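PDB 2P1G: putative xylanase from Bacteroides fragilis, which is of unproven function but may be a hydrolase, perhaps one that cleaves glycosyl bonds or cell-wall amides. Local coordinates for residues 27-30 with 34-37; 121-124 with 129-132; 194-199 with 214-219; 162-167 with 223-228. One frame throughout, in Å; residues are numbered along the deposited sequence.

Contact 1: 27-30 with 34-37; sequences EVDD and LIIN
V28 and I35 meet through their outermost methyls, and this pair is the apolar part of a small contact that buries 101 Å² in all. V28 CG2 lies 3.8 Å from I35 CD1, the two side chains crossing at a slant. The reach comes mainly from I35: its CG1 is anti to the carbonyl carbon (chi1 -67°) and the chain then runs straight on to CD1, which spans much of the gap between backbones whose closest CA atoms, those of D29 and I35, are 9.0 Å apart.

A polar group joins the same methyl. D29 OD2 stands 3.6 Å from I35 CD1, a van der Waals approach of a carboxylate oxygen to an aliphatic carbon, with no hydrogen bond across the contact. V28 and D29 are both exposed, so water can probably still solvate the carboxylate.

Both segments belong to the long loop between helix 10-14 and helix 43-54, and the contact draws two parts of that loop together at the surface. Its 34-37 side is fastened to helices: I36 packs on helix 65-76, the carbonyl of I35 accepts a hydrogen bond from R76, and N37 N bonds to Y49 of helix 43-54.

Contact 2: 121-124 with 129-132; sequences LSYM and ELYK
A Met-aromatic contact, M124 against Y131, joins the short helix 123-126 to the 3-10 turn and loop that follow it, ahead of helix 138-151. The chain folds back on itself within a few residues here, and 200 Å² is buried. M124 lays its terminal methyl over one face of the Y131 ring: CE is 4.0 Å from the ring centroid and 16° off the normal, a CH-pi contact. The sulfur is more distant, SD lying 5.1 Å from the same centroid. A bend at the end of the methionine chain (chi3 75°) turns CE onto the ring, while CG lies near the phenol end. L130 CG stands above the opposite face, toward the rim, and the ring is thus flanked by its own neighbour in sequence as well as by the methionine.

Beyond the segments, M124 also packs on M144 and E148, linking helix 123-126 to helix 138-151.

Y123 adds the outer part of the contact. Its ring edge takes L130 CD2, which lies in the ring plane, 3.6 Å from Y123 OH. The hydroxyl oxygen of Y131 comes to the same ring at its edge, with Y131 OH 3.3 Å from Y123 CD2.

Contact 3: 194-199 with 214-219; sequences IAIYIK and VVVGKT
V216 presents one methyl to two isoleucines, and the different ways in which they approach it define this contact. I198 comes end on, the two side chains reaching toward each other tip to tip, with I198 CG1 3.8 Å from V216 CG1. I196 instead crosses the valine at about a right angle, offering its branch methyl, with I196 CG2 3.9 Å from V216 CG1. The valine rotamer, CG1 anti to the backbone N (chi1 176°), directs this methyl into the gap between the strands. I198 has its CG1 anti to the carbonyl carbon (chi1 -61°), and a further turn at chi2 folds CD1 back from a fully extended course.

The segments come from strand 189-198 and strand 213-216, which are not paired with each other. Strand 201-208 pairs antiparallel with both, and I196 makes backbone hydrogen bonds with H203 of that middle strand. The contact therefore reaches over one face of the antiparallel sheet, between strands one place removed. L14 of helix 10-14 touches both I196 and V216 and extends the apolar cluster toward that helix.

Chemically the contact is purely aliphatic, with no hydrogen bond across it and only 104 Å² buried. Its contribution is thus one of dispersion and exclusion of water, while the directional bonds that set the strand order are made through strand 201-208.

Contact 4: 162-167 with 223-228; sequences DKLEPD and QMLKDR
Backbones in this contact stay well apart, the closest CA atoms, D162 and K226, lying 7.7 Å from each other. Segment 162-167 leaves a 3-10 turn at 162-163 and continues as loop toward strand 177-182. Segment 223-228 is the last part of helix 221-226 and the chain just beyond it, where D227 N and R228 N still bond back to Q223 O and L225 O. No hydrogen bond passes from one segment to the other, and side chains bridge the gap.

The buried link is between two leucines that cross at about a right angle, with L164 CD2 3.8 Å from L225 CD1. With CG swung anti to the backbone N (chi1 -173°), L164 carries CD2 toward the helix. Both leucines also touch I234 of strand 231-238, and the pair thereby seats loop and helix against the sheet.

Nearer the surface, K226 stretches across as a straight chain, every torsion beyond CG being close to anti. Its CE passes 4.3 Å from D162 CA, and NZ ends 3.6 Å from L164 O.

The chemistry is accordingly of two kinds. The leucines supply a buried apolar contact. The lysine supplies a long aliphatic stem along the outside and brings its charge near, without bonding, the L164 carbonyl and the carboxylate of E165, whose OE1 is 4.7 Å from K226 NZ; any attraction between these opposite charges would be loose and probably shared with solvent.

Overall arrangement
The four contacts illustrate how one compact chain is tied together at several scales. Contacts 1 and 2 follow one another in the chain and close short excursions, within the loop before helix 43-54 and around helix 123-126; their centres are 19 Å apart, and K132 NZ probably donates to E27 O, joining them. Contacts 3 and 4 belong to the antiparallel sheet region, centres 14 Å apart: contact 3 is nested inside the loop closed by contact 4, strand 213-216 runs on to helix 221-226, and T219 packs on M224. Contacts 2 and 3, 30 Å apart between centres, lie on opposite sides of the chain's centre, so the local loop closures and the sheet packing lie in different parts of the fold.

Contact 1: 27-30 with 34-37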
loop_
_atom_site.group_PDB
_atom_site.type_symbol
_atom_site.label_atom_id
_atom_site.label_comp_id
_atom_site.label_asym_id
_atom_site.label_seq_id
_atom_site.Cartn_x
_atom_site.Cartn_y
_atom_site.Cartn_z
ATOM N N GLU A 27 -6.253 -14.854 -0.582
ATOM C CA GLU A 27 -7.647 -15.326 -0.537
ATOM C C GLU A 27 -7.796 -16.838 -0.717
ATOM O O GLU A 27 -8.922 -17.336 -0.871
ATOM C CB GLU A 27 -8.497 -14.610 -1.601
ATOM C CG GLU A 27 -8.218 -13.129 -1.822
ATOM C CD GLU A 27 -8.233 -12.291 -0.549
ATOM O OE1 GLU A 27 -8.863 -12.700 0.453
ATOM O OE2 GLU A 27 -7.588 -11.217 -0.565
ATOM N N VAL A 28 -6.680 -17.561 -0.701
ATOM C CA VAL A 28 -6.664 -18.969 -1.118
ATOM C C VAL A 28 -7.252 -19.953 -0.093
ATOM O O VAL A 28 -7.646 -21.082 -0.455
ATOM C CB VAL A 28 -5.257 -19.427 -1.585
ATOM C CG1 VAL A 28 -4.836 -18.629 -2.821
ATOM C CG2 VAL A 28 -4.215 -19.335 -0.449
ATOM N N ASP A 29 -7.341 -19.527 1.162
ATOM C CA ASP A 29 -7.808 -20.424 2.211
ATOM C C ASP A 29 -9.195 -20.062 2.703
ATOM O O ASP A 29 -9.650 -18.938 2.513
ATOM C CB ASP A 29 -6.796 -20.502 3.353
ATOM C CG ASP A 29 -5.471 -21.103 2.911
ATOM O OD1 ASP A 29 -5.489 -22.084 2.131
ATOM O OD2 ASP A 29 -4.408 -20.593 3.336
ATOM N N ASP A 30 -9.865 -21.035 3.321
ATOM C CA ASP A 30 -11.258 -20.885 3.724
ATOM C C ASP A 30 -11.428 -19.989 4.956
ATOM O O ASP A 30 -12.451 -19.315 5.104
ATOM C CB ASP A 30 -11.876 -22.263 4.002
ATOM C CG ASP A 30 -11.967 -23.146 2.750
ATOM O OD1 ASP A 30 -12.115 -22.629 1.621
ATOM O OD2 ASP A 30 -11.907 -24.385 2.912
ATOM N N LEU A 34 -2.587 -15.901 8.789
ATOM C CA LEU A 34 -1.438 -15.271 8.157
ATOM C C LEU A 34 -0.894 -16.128 7.006
ATOM O O LEU A 34 -0.537 -17.298 7.199
ATOM C CB LEU A 34 -0.344 -14.996 9.191
ATOM C CG LEU A 34 0.855 -14.152 8.731
ATOM C CD1 LEU A 34 0.422 -12.700 8.386
ATOM C CD2 LEU A 34 1.902 -14.153 9.787
ATOM N N ILE A 35 -0.864 -15.543 5.811
ATOM C CA ILE A 35 -0.254 -16.188 4.647
ATOM C C ILE A 35 1.025 -15.468 4.242
ATOM O O ILE A 35 1.001 -14.260 4.002
ATOM C CB ILE A 35 -1.227 -16.215 3.442
ATOM C CG1 ILE A 35 -2.412 -17.143 3.741
ATOM C CG2 ILE A 35 -0.487 -16.650 2.140
ATOM C CD1 ILE A 35 -3.413 -17.225 2.600
ATOM N N ILE A 36 2.130 -16.211 4.161
ATOM C CA ILE A 36 3.397 -15.660 3.673
ATOM C C ILE A 36 3.663 -16.276 2.310
ATOM O O ILE A 36 3.989 -17.465 2.205
ATOM C CB ILE A 36 4.568 -15.934 4.636
ATOM C CG1 ILE A 36 4.244 -15.361 6.028
ATOM C CG2 ILE A 36 5.877 -15.369 4.078
ATOM C CD1 ILE A 36 5.246 -15.773 7.121
ATOM N N ASN A 37 3.516 -15.467 1.263
ATOM C CA ASN A 37 3.776 -15.939 -0.092
ATOM C C ASN A 37 4.647 -14.921 -0.796
ATOM O O ASN A 37 4.132 -14.014 -1.439
ATOM C CB ASN A 37 2.460 -16.171 -0.858
ATOM C CG ASN A 37 2.686 -16.792 -2.227
ATOM O OD1 ASN A 37 3.830 -16.908 -2.684
ATOM N ND2 ASN A 37 1.600 -17.207 -2.884
#

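Contact 2: 121-124 with 129-132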
loop_
_atom_site.group_PDB
_atom_site.type_symbol
_atom_site.label_atom_id
_atom_site.label_comp_id
_atom_site.label_asym_id
_atom_site.label_seq_id
_atom_site.Cartn_x
_atom_site.Cartn_y
_atom_site.Cartn_z
ATOM N N LEU A 121 -14.557 6.432 0.982
ATOM C CA LEU A 121 -14.399 4.994 0.738
ATOM C C LEU A 121 -15.772 4.298 0.659
ATOM O O LEU A 121 -16.622 4.507 1.528
ATOM C CB LEU A 121 -13.582 4.378 1.865
ATOM C CG LEU A 121 -12.266 5.082 2.213
ATOM C CD1 LEU A 121 -11.646 4.450 3.424
ATOM C CD2 LEU A 121 -11.335 5.029 1.013
ATOM N N SER A 122 -15.972 3.469 -0.367
ATOM C CA SER A 122 -17.244 2.776 -0.556
ATOM C C SER A 122 -17.182 1.684 -1.599
ATOM O O SER A 122 -18.174 0.989 -1.811
ATOM C CB SER A 122 -18.370 3.763 -0.917
ATOM O OG SER A 122 -18.095 4.505 -2.106
ATOM N N TYR A 123 -16.029 1.520 -2.240
ATOM C CA TYR A 123 -15.951 0.616 -3.376
ATOM C C TYR A 123 -16.296 -0.790 -2.962
ATOM O O TYR A 123 -17.069 -1.448 -3.640
ATOM C CB TYR A 123 -14.574 0.623 -4.025
ATOM C CG TYR A 123 -14.517 -0.178 -5.315
ATOM C CD1 TYR A 123 -14.691 0.436 -6.549
ATOM C CD2 TYR A 123 -14.299 -1.558 -5.286
ATOM C CE1 TYR A 123 -14.612 -0.320 -7.762
ATOM C CE2 TYR A 123 -14.254 -2.319 -6.471
ATOM C CZ TYR A 123 -14.401 -1.687 -7.699
ATOM O OH TYR A 123 -14.348 -2.448 -8.865
ATOM N N MET A 124 -15.714 -1.272 -1.867
ATOM C CA MET A 124 -15.890 -2.673 -1.517
ATOM C C MET A 124 -17.339 -2.998 -1.157
ATOM O O MET A 124 -17.880 -4.007 -1.602
ATOM C CB MET A 124 -14.952 -3.075 -0.364
ATOM C CG MET A 124 -13.459 -2.983 -0.700
ATOM S SD MET A 124 -12.392 -3.630 0.637
ATOM C CE MET A 124 -12.624 -5.408 0.416
ATOM N N GLU A 129 -19.924 -8.216 -4.757
ATOM C CA GLU A 129 -19.892 -9.363 -5.690
ATOM C C GLU A 129 -18.487 -9.701 -6.205
ATOM O O GLU A 129 -18.228 -10.822 -6.666
ATOM C CB GLU A 129 -20.804 -9.097 -6.897
ATOM C CG GLU A 129 -22.237 -8.725 -6.589
ATOM C CD GLU A 129 -22.463 -7.245 -6.288
ATOM O OE1 GLU A 129 -21.524 -6.426 -6.409
ATOM O OE2 GLU A 129 -23.617 -6.901 -5.948
ATOM N N LEU A 130 -17.593 -8.724 -6.146
ATOM C CA LEU A 130 -16.245 -8.864 -6.679
ATOM C C LEU A 130 -15.314 -9.665 -5.768
ATOM O O LEU A 130 -14.300 -10.218 -6.230
ATOM C CB LEU A 130 -15.678 -7.477 -6.998
ATOM C CG LEU A 130 -14.285 -7.259 -7.589
ATOM C CD1 LEU A 130 -14.156 -7.754 -9.056
ATOM C CD2 LEU A 130 -13.989 -5.783 -7.522
ATOM N N TYR A 131 -15.683 -9.785 -4.493
ATOM C CA TYR A 131 -14.766 -10.308 -3.482
ATOM C C TYR A 131 -15.242 -11.637 -2.938
ATOM O O TYR A 131 -16.376 -11.744 -2.500
ATOM C CB TYR A 131 -14.683 -9.298 -2.331
ATOM C CG TYR A 131 -14.185 -7.958 -2.800
ATOM C CD1 TYR A 131 -12.819 -7.704 -2.888
ATOM C CD2 TYR A 131 -15.079 -6.950 -3.180
ATOM C CE1 TYR A 131 -12.335 -6.458 -3.339
ATOM C CE2 TYR A 131 -14.618 -5.726 -3.623
ATOM C CZ TYR A 131 -13.242 -5.487 -3.704
ATOM O OH TYR A 131 -12.785 -4.272 -4.157
ATOM N N LYS A 132 -14.355 -12.623 -2.952
ATOM C CA LYS A 132 -14.661 -13.973 -2.486
ATOM C C LYS A 132 -15.281 -13.913 -1.082
ATOM O O LYS A 132 -16.260 -14.610 -0.805
ATOM C CB LYS A 132 -13.382 -14.817 -2.479
ATOM C CG LYS A 132 -13.545 -16.248 -1.942
ATOM C CD LYS A 132 -12.222 -17.040 -2.040
ATOM C CE LYS A 132 -12.353 -18.367 -1.312
ATOM N NZ LYS A 132 -11.045 -19.061 -1.096
#

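Contact 3: 194-199 with 214-219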
loop_
_atom_site.group_PDB
_atom_site.type_symbol
_atom_site.label_atom_id
_atom_site.label_comp_id
_atom_site.label_asym_id
_atom_site.label_seq_id
_atom_site.Cartn_x
_atom_site.Cartn_y
_atom_site.Cartn_z
ATOM N N ILE A 194 7.715 1.553 -3.870
ATOM C CA ILE A 194 8.828 2.083 -3.091
ATOM C C ILE A 194 9.625 3.057 -3.972
ATOM O O ILE A 194 9.948 2.734 -5.141
ATOM C CB ILE A 194 9.740 0.924 -2.599
ATOM C CG1 ILE A 194 8.943 -0.045 -1.717
ATOM C CG2 ILE A 194 10.964 1.495 -1.838
ATOM C CD1 ILE A 194 9.645 -1.383 -1.501
ATOM N N ALA A 195 9.954 4.221 -3.412
ATOM C CA ALA A 195 10.726 5.241 -4.136
ATOM C C ALA A 195 12.146 4.761 -4.398
ATOM O O ALA A 195 12.790 4.170 -3.524
ATOM C CB ALA A 195 10.754 6.540 -3.357
ATOM N N ILE A 196 12.620 5.030 -5.604
ATOM C CA ILE A 196 13.997 4.709 -5.971
ATOM C C ILE A 196 14.435 5.716 -7.003
ATOM O O ILE A 196 13.729 5.940 -7.988
ATOM C CB ILE A 196 14.200 3.239 -6.451
ATOM C CG1 ILE A 196 15.694 2.985 -6.768
ATOM C CG2 ILE A 196 13.332 2.880 -7.661
ATOM C CD1 ILE A 196 16.008 1.538 -7.080
ATOM N N TYR A 197 15.572 6.356 -6.744
ATOM C CA TYR A 197 16.141 7.305 -7.677
ATOM C C TYR A 197 17.079 6.568 -8.627
ATOM O O TYR A 197 17.967 5.829 -8.178
ATOM C CB TYR A 197 16.875 8.421 -6.927
ATOM C CG TYR A 197 15.951 9.455 -6.330
ATOM C CD1 TYR A 197 15.585 10.597 -7.058
ATOM C CD2 TYR A 197 15.416 9.276 -5.063
ATOM C CE1 TYR A 197 14.721 11.568 -6.502
ATOM C CE2 TYR A 197 14.562 10.215 -4.512
ATOM C CZ TYR A 197 14.201 11.332 -5.230
ATOM O OH TYR A 197 13.365 12.249 -4.652
ATOM N N ILE A 198 16.824 6.740 -9.919
ATOM C CA ILE A 198 17.543 6.070 -11.011
ATOM C C ILE A 198 17.854 7.181 -12.004
ATOM O O ILE A 198 16.941 7.875 -12.436
ATOM C CB ILE A 198 16.644 5.014 -11.773
ATOM C CG1 ILE A 198 16.159 3.885 -10.846
ATOM C CG2 ILE A 198 17.392 4.406 -12.990
ATOM C CD1 ILE A 198 17.289 3.094 -10.165
ATOM N N LYS A 199 19.133 7.354 -12.352
ATOM C CA LYS A 199 19.543 8.423 -13.290
ATOM C C LYS A 199 19.043 9.812 -12.861
ATOM O O LYS A 199 18.704 10.657 -13.697
ATOM C CB LYS A 199 19.068 8.103 -14.719
ATOM C CG LYS A 199 19.693 6.855 -15.341
ATOM C CD LYS A 199 18.917 6.431 -16.628
ATOM C CE LYS A 199 19.201 7.324 -17.824
ATOM N NZ LYS A 199 18.234 7.104 -18.969
ATOM N N VAL A 214 7.407 -7.757 -10.301
ATOM C CA VAL A 214 8.030 -6.631 -9.566
ATOM C C VAL A 214 9.111 -6.020 -10.448
ATOM O O VAL A 214 9.996 -6.734 -10.925
ATOM C CB VAL A 214 8.667 -7.070 -8.227
ATOM C CG1 VAL A 214 9.419 -5.888 -7.549
ATOM C CG2 VAL A 214 7.600 -7.624 -7.287
ATOM N N VAL A 215 9.028 -4.704 -10.666
ATOM C CA VAL A 215 9.996 -3.990 -11.519
ATOM C C VAL A 215 10.373 -2.630 -10.939
ATOM O O VAL A 215 9.624 -2.039 -10.165
ATOM C CB VAL A 215 9.408 -3.721 -12.946
ATOM C CG1 VAL A 215 9.046 -5.027 -13.640
ATOM C CG2 VAL A 215 8.193 -2.792 -12.866
ATOM N N VAL A 216 11.549 -2.137 -11.328
ATOM C CA VAL A 216 11.841 -0.714 -11.196
ATOM C C VAL A 216 11.212 -0.094 -12.455
ATOM O O VAL A 216 11.617 -0.418 -13.594
ATOM C CB VAL A 216 13.355 -0.467 -11.126
ATOM C CG1 VAL A 216 13.680 1.033 -11.094
ATOM C CG2 VAL A 216 13.950 -1.158 -9.890
ATOM N N GLY A 217 10.206 0.750 -12.265
ATOM C CA GLY A 217 9.471 1.348 -13.386
ATOM C C GLY A 217 10.407 2.088 -14.317
ATOM O O GLY A 217 11.368 2.719 -13.857
ATOM N N LYS A 218 10.156 1.968 -15.622
ATOM C CA LYS A 218 10.954 2.662 -16.647
ATOM C C LYS A 218 10.643 4.157 -16.734
ATOM O O LYS A 218 11.489 4.968 -17.137
ATOM C CB LYS A 218 10.725 2.034 -18.025
ATOM C CG LYS A 218 11.220 0.584 -18.162
ATOM C CD LYS A 218 11.346 0.178 -19.646
ATOM C CE LYS A 218 9.979 -0.048 -20.309
ATOM N NZ LYS A 218 9.545 -1.480 -20.261
ATOM N N THR A 219 9.421 4.521 -16.374
ATOM C CA THR A 219 8.990 5.897 -16.506
ATOM C C THR A 219 9.022 6.562 -15.134
ATOM O O THR A 219 8.585 5.952 -14.145
ATOM C CB THR A 219 7.583 5.961 -17.114
ATOM O OG1 THR A 219 6.654 5.381 -16.206
ATOM C CG2 THR A 219 7.520 5.136 -18.409
#

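Contact 4: 162-167 with 223-228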
loop_
_atom_site.group_PDB
_atom_site.type_symbol
_atom_site.label_atom_id
_atom_site.label_comp_id
_atom_site.label_asym_id
_atom_site.label_seq_id
_atom_site.Cartn_x
_atom_site.Cartn_y
_atom_site.Cartn_z
ATOM N N ASP A 162 0.736 17.684 -9.862
ATOM C CA ASP A 162 1.355 18.844 -10.538
ATOM C C ASP A 162 2.517 19.485 -9.749
ATOM O O ASP A 162 3.229 20.358 -10.272
ATOM C CB ASP A 162 0.316 19.872 -11.071
ATOM C CG ASP A 162 -0.385 20.664 -9.974
ATOM O OD1 ASP A 162 -0.201 20.367 -8.777
ATOM O OD2 ASP A 162 -1.157 21.605 -10.315
ATOM N N LYS A 163 2.736 19.024 -8.519
ATOM C CA LYS A 163 3.844 19.521 -7.692
ATOM C C LYS A 163 5.056 18.598 -7.730
ATOM O O LYS A 163 6.087 18.880 -7.101
ATOM C CB LYS A 163 3.388 19.753 -6.241
ATOM C CG LYS A 163 2.163 20.680 -6.126
ATOM C CD LYS A 163 2.437 22.038 -6.797
ATOM C CE LYS A 163 1.204 22.947 -6.773
ATOM N NZ LYS A 163 1.476 24.204 -7.536
ATOM N N LEU A 164 4.948 17.502 -8.477
ATOM C CA LEU A 164 6.032 16.513 -8.510
ATOM C C LEU A 164 6.740 16.554 -9.866
ATOM O O LEU A 164 6.086 16.489 -10.898
ATOM C CB LEU A 164 5.496 15.091 -8.252
ATOM C CG LEU A 164 6.600 14.017 -8.105
ATOM C CD1 LEU A 164 7.408 14.253 -6.831
ATOM C CD2 LEU A 164 6.004 12.611 -8.083
ATOM N N GLU A 165 8.069 16.668 -9.842
ATOM C CA GLU A 165 8.872 16.725 -11.056
ATOM C C GLU A 165 9.532 15.361 -11.313
ATOM O O GLU A 165 9.614 14.542 -10.401
ATOM C CB GLU A 165 9.978 17.798 -10.908
ATOM C CG GLU A 165 9.468 19.235 -10.855
ATOM C CD GLU A 165 8.711 19.630 -12.099
ATOM O OE1 GLU A 165 8.985 19.061 -13.175
ATOM O OE2 GLU A 165 7.844 20.525 -12.014
ATOM N N PRO A 166 10.002 15.117 -12.552
ATOM C CA PRO A 166 10.663 13.845 -12.817
ATOM C C PRO A 166 11.825 13.538 -11.873
ATOM O O PRO A 166 12.061 12.363 -11.605
ATOM C CB PRO A 166 11.158 13.981 -14.259
ATOM C CG PRO A 166 10.284 15.010 -14.882
ATOM C CD PRO A 166 9.876 15.946 -13.778
ATOM N N ASP A 167 12.514 14.570 -11.368
ATOM C CA ASP A 167 13.660 14.366 -10.476
ATOM C C ASP A 167 13.299 14.403 -8.991
ATOM O O ASP A 167 14.169 14.583 -8.127
ATOM C CB ASP A 167 14.836 15.307 -10.812
ATOM C CG ASP A 167 14.446 16.772 -10.899
ATOM O OD1 ASP A 167 13.235 17.150 -10.813
ATOM O OD2 ASP A 167 15.396 17.573 -11.087
ATOM N N GLN A 223 5.650 11.150 -14.388
ATOM C CA GLN A 223 5.029 10.835 -15.675
ATOM C C GLN A 223 3.954 9.756 -15.522
ATOM O O GLN A 223 2.901 9.854 -16.152
ATOM C CB GLN A 223 6.064 10.420 -16.717
ATOM C CG GLN A 223 5.480 10.323 -18.134
ATOM C CD GLN A 223 6.517 9.988 -19.181
ATOM O OE1 GLN A 223 7.431 10.782 -19.454
ATOM N NE2 GLN A 223 6.381 8.810 -19.792
ATOM N N MET A 224 4.206 8.752 -14.679
ATOM C CA MET A 224 3.188 7.731 -14.352
ATOM C C MET A 224 1.904 8.413 -13.861
ATOM O O MET A 224 0.791 8.036 -14.254
ATOM C CB MET A 224 3.678 6.756 -13.260
ATOM C CG MET A 224 4.854 5.850 -13.618
ATOM S SD MET A 224 5.429 4.823 -12.210
ATOM C CE MET A 224 3.869 4.224 -11.574
ATOM N N LEU A 225 2.059 9.416 -13.002
ATOM C CA LEU A 225 0.927 10.134 -12.440
ATOM C C LEU A 225 0.237 11.012 -13.464
ATOM O O LEU A 225 -0.995 10.993 -13.583
ATOM C CB LEU A 225 1.386 11.011 -11.267
ATOM C CG LEU A 225 1.958 10.306 -10.036
ATOM C CD1 LEU A 225 2.608 11.333 -9.137
ATOM C CD2 LEU A 225 0.789 9.689 -9.275
ATOM N N LYS A 226 1.033 11.806 -14.179
ATOM C CA LYS A 226 0.482 12.755 -15.146
ATOM C C LYS A 226 -0.177 12.039 -16.334
ATOM O O LYS A 226 -1.071 12.588 -16.974
ATOM C CB LYS A 226 1.557 13.762 -15.591
ATOM C CG LYS A 226 1.949 14.748 -14.454
ATOM C CD LYS A 226 3.108 15.692 -14.805
ATOM C CE LYS A 226 3.454 16.590 -13.580
ATOM N NZ LYS A 226 4.503 17.672 -13.859
ATOM N N ASP A 227 0.235 10.804 -16.592
ATOM C CA ASP A 227 -0.326 10.028 -17.696
ATOM C C ASP A 227 -1.756 9.535 -17.435
ATOM O O ASP A 227 -2.485 9.210 -18.377
ATOM C CB ASP A 227 0.567 8.823 -18.005
ATOM C CG ASP A 227 1.738 9.164 -18.935
ATOM O OD1 ASP A 227 1.799 10.288 -19.484
ATOM O OD2 ASP A 227 2.619 8.285 -19.103
ATOM N N ARG A 228 -2.148 9.448 -16.167
ATOM C CA ARG A 228 -3.442 8.856 -15.789
ATOM C C ARG A 228 -4.366 9.920 -15.186
ATOM O O ARG A 228 -4.036 10.514 -14.153
ATOM C CB ARG A 228 -3.217 7.700 -14.789
ATOM C CG ARG A 228 -2.933 6.296 -15.420
ATOM C CD ARG A 228 -2.723 5.199 -14.358
ATOM N NE ARG A 228 -3.985 4.803 -13.698
ATOM C CZ ARG A 228 -4.103 4.071 -12.583
ATOM N NH1 ARG A 228 -3.039 3.598 -11.927
ATOM N NH2 ARG A 228 -5.314 3.815 -12.105
#